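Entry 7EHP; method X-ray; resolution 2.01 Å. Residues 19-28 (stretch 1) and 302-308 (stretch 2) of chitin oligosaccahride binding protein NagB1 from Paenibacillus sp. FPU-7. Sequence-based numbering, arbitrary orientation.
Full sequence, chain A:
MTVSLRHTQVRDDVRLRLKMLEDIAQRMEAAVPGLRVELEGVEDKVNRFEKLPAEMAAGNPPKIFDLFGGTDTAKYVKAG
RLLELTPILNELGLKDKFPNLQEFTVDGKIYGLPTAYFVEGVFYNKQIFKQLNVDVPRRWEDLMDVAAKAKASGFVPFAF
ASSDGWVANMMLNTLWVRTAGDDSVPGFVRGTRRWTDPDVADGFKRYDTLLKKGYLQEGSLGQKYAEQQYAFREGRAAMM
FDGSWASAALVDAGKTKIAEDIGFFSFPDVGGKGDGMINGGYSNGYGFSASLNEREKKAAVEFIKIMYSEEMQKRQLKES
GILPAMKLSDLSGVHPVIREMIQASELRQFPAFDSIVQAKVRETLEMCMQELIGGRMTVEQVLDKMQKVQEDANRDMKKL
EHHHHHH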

ATOM      1  N   LYS A  19     -18.858  -0.986   5.320  1.00 14.97           N
ATOM      2  CA  LYS A  19     -19.938  -1.727   5.959  1.00 16.70           C
ATOM      3  C   LYS A  19     -19.407  -2.648   7.054  1.00 19.01           C
ATOM      4  O   LYS A  19     -20.041  -2.792   8.109  1.00 23.24           O
ATOM      5  CB  LYS A  19     -20.717  -2.513   4.904  1.00 22.17           C
ATOM      6  CG  LYS A  19     -21.867  -3.335   5.462  1.00 22.93           C
ATOM      7  CD  LYS A  19     -22.842  -2.475   6.261  1.00 26.79           C
ATOM      8  CE  LYS A  19     -24.206  -3.164   6.359  1.00 31.35           C
ATOM      9  NZ  LYS A  19     -24.128  -4.310   7.307  1.00 31.01           N
ATOM     10  N   MET A  20     -18.227  -3.251   6.845  1.00 19.21           N
ATOM     11  CA  MET A  20     -17.628  -4.064   7.904  1.00 18.15           C
ATOM     12  C   MET A  20     -17.250  -3.195   9.097  1.00 20.44           C
ATOM     13  O   MET A  20     -17.491  -3.571  10.249  1.00 16.50           O
ATOM     14  CB  MET A  20     -16.411  -4.838   7.386  1.00 18.07           C
ATOM     15  CG  MET A  20     -15.936  -5.964   8.308  1.00 20.33           C
ATOM     16  SD  MET A  20     -14.552  -6.988   7.701  1.00 20.33           S
ATOM     17  CE  MET A  20     -13.148  -6.131   8.430  1.00 13.63           C
ATOM     18  N   LEU A  21     -16.683  -2.010   8.839  1.00 18.67           N
ATOM     19  CA  LEU A  21     -16.394  -1.084   9.935  1.00 18.13           C
ATOM     20  C   LEU A  21     -17.663  -0.713  10.695  1.00 18.97           C
ATOM     21  O   LEU A  21     -17.652  -0.617  11.925  1.00 20.14           O
ATOM     22  CB  LEU A  21     -15.710   0.177   9.395  1.00 14.06           C
ATOM     23  CG  LEU A  21     -14.204   0.027   9.168  1.00 16.83           C
ATOM     24  CD1 LEU A  21     -13.646   1.151   8.290  1.00 16.77           C
ATOM     25  CD2 LEU A  21     -13.446  -0.045  10.492  1.00 14.65           C
ATOM     26  N   GLU A  22     -18.771  -0.496   9.977  1.00 20.11           N
ATOM     27  CA  GLU A  22     -20.032  -0.165  10.639  1.00 20.93           C
ATOM     28  C   GLU A  22     -20.553  -1.334  11.470  1.00 24.46           C
ATOM     29  O   GLU A  22     -21.154  -1.123  12.536  1.00 19.58           O
ATOM     30  CB  GLU A  22     -21.074   0.257   9.602  1.00 17.93           C
ATOM     31  CG  GLU A  22     -20.736   1.579   8.911  1.00 18.78           C
ATOM     32  CD  GLU A  22     -21.543   1.827   7.657  1.00 21.43           C
ATOM     33  OE1 GLU A  22     -22.455   1.014   7.361  1.00 20.31           O
ATOM     34  OE2 GLU A  22     -21.273   2.846   6.967  1.00 20.74           O
ATOM     35  N   ASP A  23     -20.380  -2.569  10.981  1.00 17.54           N
ATOM     36  CA  ASP A  23     -20.746  -3.732  11.791  1.00 21.46           C
ATOM     37  C   ASP A  23     -19.907  -3.786  13.056  1.00 19.10           C
ATOM     38  O   ASP A  23     -20.431  -3.996  14.160  1.00 19.21           O
ATOM     39  CB  ASP A  23     -20.579  -5.029  10.992  1.00 24.79           C
ATOM     40  CG  ASP A  23     -21.613  -5.178   9.894  1.00 25.79           C
ATOM     41  OD1 ASP A  23     -22.500  -4.309   9.799  1.00 35.76           O
ATOM     42  OD2 ASP A  23     -21.542  -6.163   9.121  1.00 30.31           O
ATOM     43  N   ILE A  24     -18.590  -3.589  12.913  1.00 17.80           N
ATOM     44  CA  ILE A  24     -17.709  -3.564  14.078  1.00 20.67           C
ATOM     45  C   ILE A  24     -18.152  -2.469  15.053  1.00 16.82           C
ATOM     46  O   ILE A  24     -18.172  -2.675  16.274  1.00 16.87           O
ATOM     47  CB  ILE A  24     -16.234  -3.406  13.634  1.00 14.63           C
ATOM     48  CG1 ILE A  24     -15.748  -4.676  12.915  1.00 18.16           C
ATOM     49  CG2 ILE A  24     -15.341  -3.113  14.842  1.00 14.73           C
ATOM     50  CD1 ILE A  24     -14.367  -4.557  12.221  1.00 19.52           C
ATOM     51  N   ALA A  25     -18.579  -1.316  14.529  1.00 16.80           N
ATOM     52  CA  ALA A  25     -18.954  -0.203  15.395  1.00 18.63           C
ATOM     53  C   ALA A  25     -20.209  -0.520  16.230  1.00 17.20           C
ATOM     54  O   ALA A  25     -20.167  -0.381  17.456  1.00 21.20           O
ATOM     55  CB  ALA A  25     -19.122   1.066  14.550  1.00 19.44           C
ATOM     56  N   GLN A  26     -21.345  -0.956  15.614  1.00 22.81           N
ATOM     57  CA  GLN A  26     -22.408  -1.539  16.461  1.00 25.68           C
ATOM     58  C   GLN A  26     -21.946  -2.594  17.443  1.00 25.85           C
ATOM     59  O   GLN A  26     -22.446  -2.585  18.574  1.00 22.61           O
ATOM     60  CB  GLN A  26     -23.612  -2.151  15.756  1.00 31.41           C
ATOM     61  CG  GLN A  26     -23.442  -3.106  14.533  1.00 38.39           C
ATOM     62  CD  GLN A  26     -24.749  -3.891  14.505  1.00 48.68           C
ATOM     63  OE1 GLN A  26     -25.314  -4.105  15.670  1.00 50.48           O
ATOM     64  NE2 GLN A  26     -25.407  -4.164  13.323  1.00 51.65           N
ATOM     65  N   ARG A  27     -21.071  -3.533  17.063  1.00 18.43           N
ATOM     66  CA  ARG A  27     -20.768  -4.578  18.038  1.00 20.77           C
ATOM     67  C   ARG A  27     -20.033  -3.990  19.228  1.00 19.56           C
ATOM     68  O   ARG A  27     -20.272  -4.395  20.371  1.00 18.67           O
ATOM     69  CB  ARG A  27     -19.990  -5.666  17.346  1.00 17.79           C
ATOM     70  CG  ARG A  27     -20.842  -6.582  16.528  1.00 22.31           C
ATOM     71  CD  ARG A  27     -20.042  -7.822  16.269  1.00 23.49           C
ATOM     72  NE  ARG A  27     -20.277  -8.355  14.945  1.00 30.39           N
ATOM     73  CZ  ARG A  27     -19.738  -9.488  14.503  1.00 39.10           C
ATOM     74  NH1 ARG A  27     -18.923 -10.195  15.295  1.00 25.51           N
ATOM     75  NH2 ARG A  27     -20.013  -9.908  13.268  1.00 32.56           N
ATOM     76  N   MET A  28     -19.168  -3.000  18.978  1.00 11.96           N
ATOM     77  CA  MET A  28     -18.539  -2.285  20.084  1.00 15.08           C
ATOM     78  C   MET A  28     -19.591  -1.609  20.950  1.00 19.15           C
ATOM     79  O   MET A  28     -19.513  -1.650  22.180  1.00 17.84           O
ATOM     80  CB  MET A  28     -17.571  -1.235  19.553  1.00 15.15           C
ATOM     81  CG  MET A  28     -16.287  -1.792  18.948  1.00 18.38           C
ATOM     82  SD  MET A  28     -15.616  -0.558  17.806  1.00 15.76           S
ATOM     83  CE  MET A  28     -15.151   0.796  18.875  1.00 15.57           C
ATOM     84  N   GLU A 302     -12.550  -3.577  22.667  1.00 20.31           N
ATOM     85  CA  GLU A 302     -13.596  -4.220  21.874  1.00 18.74           C
ATOM     86  C   GLU A 302     -13.286  -4.136  20.385  1.00 17.92           C
ATOM     87  O   GLU A 302     -13.456  -5.115  19.646  1.00 19.98           O
ATOM     88  CB  GLU A 302     -14.947  -3.578  22.168  1.00 15.21           C
ATOM     89  CG  GLU A 302     -15.587  -4.006  23.470  1.00 30.33           C
ATOM     90  CD  GLU A 302     -15.602  -5.521  23.646  1.00 37.23           C
ATOM     91  OE1 GLU A 302     -16.108  -6.227  22.741  1.00 35.52           O
ATOM     92  OE2 GLU A 302     -15.130  -6.002  24.707  1.00 39.70           O
ATOM     93  N   PHE A 303     -12.838  -2.972  19.922  1.00 15.00           N
ATOM     94  CA  PHE A 303     -12.488  -2.853  18.508  1.00 15.79           C
ATOM     95  C   PHE A 303     -11.422  -3.875  18.135  1.00 15.55           C
ATOM     96  O   PHE A 303     -11.542  -4.589  17.129  1.00 19.49           O
ATOM     97  CB  PHE A 303     -12.000  -1.441  18.187  1.00 16.64           C
ATOM     98  CG  PHE A 303     -11.507  -1.294  16.768  1.00 16.55           C
ATOM     99  CD1 PHE A 303     -12.406  -1.029  15.747  1.00 11.68           C
ATOM    100  CD2 PHE A 303     -10.148  -1.482  16.453  1.00 15.96           C
ATOM    101  CE1 PHE A 303     -11.965  -0.908  14.413  1.00 17.02           C
ATOM    102  CE2 PHE A 303      -9.699  -1.384  15.124  1.00 16.37           C
ATOM    103  CZ  PHE A 303     -10.622  -1.088  14.110  1.00 13.69           C
ATOM    104  N   ILE A 304     -10.376  -3.971  18.953  1.00 16.29           N
ATOM    105  CA  ILE A 304      -9.315  -4.939  18.686  1.00 20.15           C
ATOM    106  C   ILE A 304      -9.872  -6.354  18.668  1.00 20.31           C
ATOM    107  O   ILE A 304      -9.573  -7.148  17.764  1.00 17.38           O
ATOM    108  CB  ILE A 304      -8.194  -4.777  19.723  1.00 16.15           C
ATOM    109  CG1 ILE A 304      -7.477  -3.449  19.500  1.00 19.72           C
ATOM    110  CG2 ILE A 304      -7.222  -5.942  19.637  1.00 17.84           C
ATOM    111  CD1 ILE A 304      -6.469  -3.123  20.573  1.00 23.26           C
ATOM    112  N   LYS A 305     -10.714  -6.685  19.646  1.00 18.20           N
ATOM    113  CA  LYS A 305     -11.231  -8.045  19.740  1.00 19.49           C
ATOM    114  C   LYS A 305     -12.069  -8.405  18.521  1.00 21.93           C
ATOM    115  O   LYS A 305     -12.028  -9.545  18.046  1.00 22.46           O
ATOM    116  CB  LYS A 305     -12.046  -8.203  21.027  1.00 21.67           C
ATOM    117  CG  LYS A 305     -12.390  -9.643  21.324  1.00 31.37           C
ATOM    118  CD  LYS A 305     -12.918  -9.809  22.732  1.00 32.29           C
ATOM    119  CE  LYS A 305     -13.659 -11.133  22.851  1.00 29.48           C
ATOM    120  NZ  LYS A 305     -14.416 -11.257  24.121  1.00 24.20           N
ATOM    121  N   ILE A 306     -12.823  -7.445  17.987  1.00 21.02           N
ATOM    122  CA  ILE A 306     -13.684  -7.745  16.849  1.00 19.71           C
ATOM    123  C   ILE A 306     -12.900  -7.677  15.536  1.00 22.58           C
ATOM    124  O   ILE A 306     -12.922  -8.620  14.733  1.00 18.98           O
ATOM    125  CB  ILE A 306     -14.901  -6.797  16.851  1.00 23.35           C
ATOM    126  CG1 ILE A 306     -15.693  -6.982  18.152  1.00 20.04           C
ATOM    127  CG2 ILE A 306     -15.798  -7.050  15.654  1.00 20.47           C
ATOM    128  CD1 ILE A 306     -16.416  -5.729  18.640  1.00 22.52           C
ATOM    129  N   MET A 307     -12.178  -6.576  15.297  1.00 19.19           N
ATOM    130  CA  MET A 307     -11.479  -6.424  14.014  1.00 19.73           C
ATOM    131  C   MET A 307     -10.420  -7.507  13.823  1.00 17.38           C
ATOM    132  O   MET A 307     -10.313  -8.110  12.748  1.00 16.89           O
ATOM    133  CB  MET A 307     -10.845  -5.034  13.925  1.00 18.28           C
ATOM    134  CG  MET A 307      -9.942  -4.794  12.694  1.00 14.30           C
ATOM    135  SD  MET A 307     -10.831  -4.901  11.125  1.00 21.06           S
ATOM    136  CE  MET A 307     -11.308  -3.197  10.871  1.00 16.28           C
ATOM    137  N   TYR A 308      -9.634  -7.774  14.855  1.00 21.42           N
ATOM    138  CA  TYR A 308      -8.509  -8.694  14.744  1.00 20.47           C
ATOM    139  C   TYR A 308      -8.951 -10.084  15.194  1.00 25.18           C
ATOM    140  O   TYR A 308      -8.487 -10.648  16.183  1.00 23.35           O
ATOM    141  CB  TYR A 308      -7.326  -8.166  15.536  1.00 17.93           C
ATOM    142  CG  TYR A 308      -6.902  -6.808  15.048  1.00 17.99           C
ATOM    143  CD1 TYR A 308      -6.124  -6.683  13.904  1.00 16.77           C
ATOM    144  CD2 TYR A 308      -7.284  -5.650  15.723  1.00 17.37           C
ATOM    145  CE1 TYR A 308      -5.748  -5.439  13.428  1.00 15.83           C
ATOM    146  CE2 TYR A 308      -6.913  -4.400  15.259  1.00 17.10           C
ATOM    147  CZ  TYR A 308      -6.137  -4.304  14.112  1.00 17.66           C
ATOM    148  OH  TYR A 308      -5.746  -3.076  13.645  1.00 19.01           O
TER

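At the centre, I24 (m, t) points toward the partner helix and meets three side chains: its CG1 lies 3.6 Å from I306 CG2, its CG2 3.7 Å from F303 CD1, and its CD1 3.6 Å from M307 CE. The branched, buried isoleucine thus reaches several neighbours at once. M307 starts sideways, but its flexible chain (t, p) brings the end nearer, setting CE 3.8 Å from L21 CD2 and SD 3.8 Å from M20 CE. M20, L21, M28, F303 and M307 are all buried, and their apolar ends need no polar partner there. Helices 19-28 and 302-307, their N-to-C directions 131° apart and axes 9.4 Å apart at closest approach, share no hydrogen bond. M28 SD packs 3.7 Å from F303 CB and sits at the F303 ring edge, 5.2 Å from its centroid, in a sulfur-aromatic contact. I306, pointing toward stretch 1, also places CD1 4.0 Å from M28 CG and 3.8 Å from R27 CB. At the partly exposed margin, R27 and E302 pack through aliphatic carbons, E302 CB 3.9 Å from M28 CG, while R27 NH1 and NH2 are hydrogen-bonded elsewhere in the structure. Beyond the contact, K19 NZ bridges D23 OD1 (3.0 Å), one helical turn apart. The contact buries 461 Å² in total.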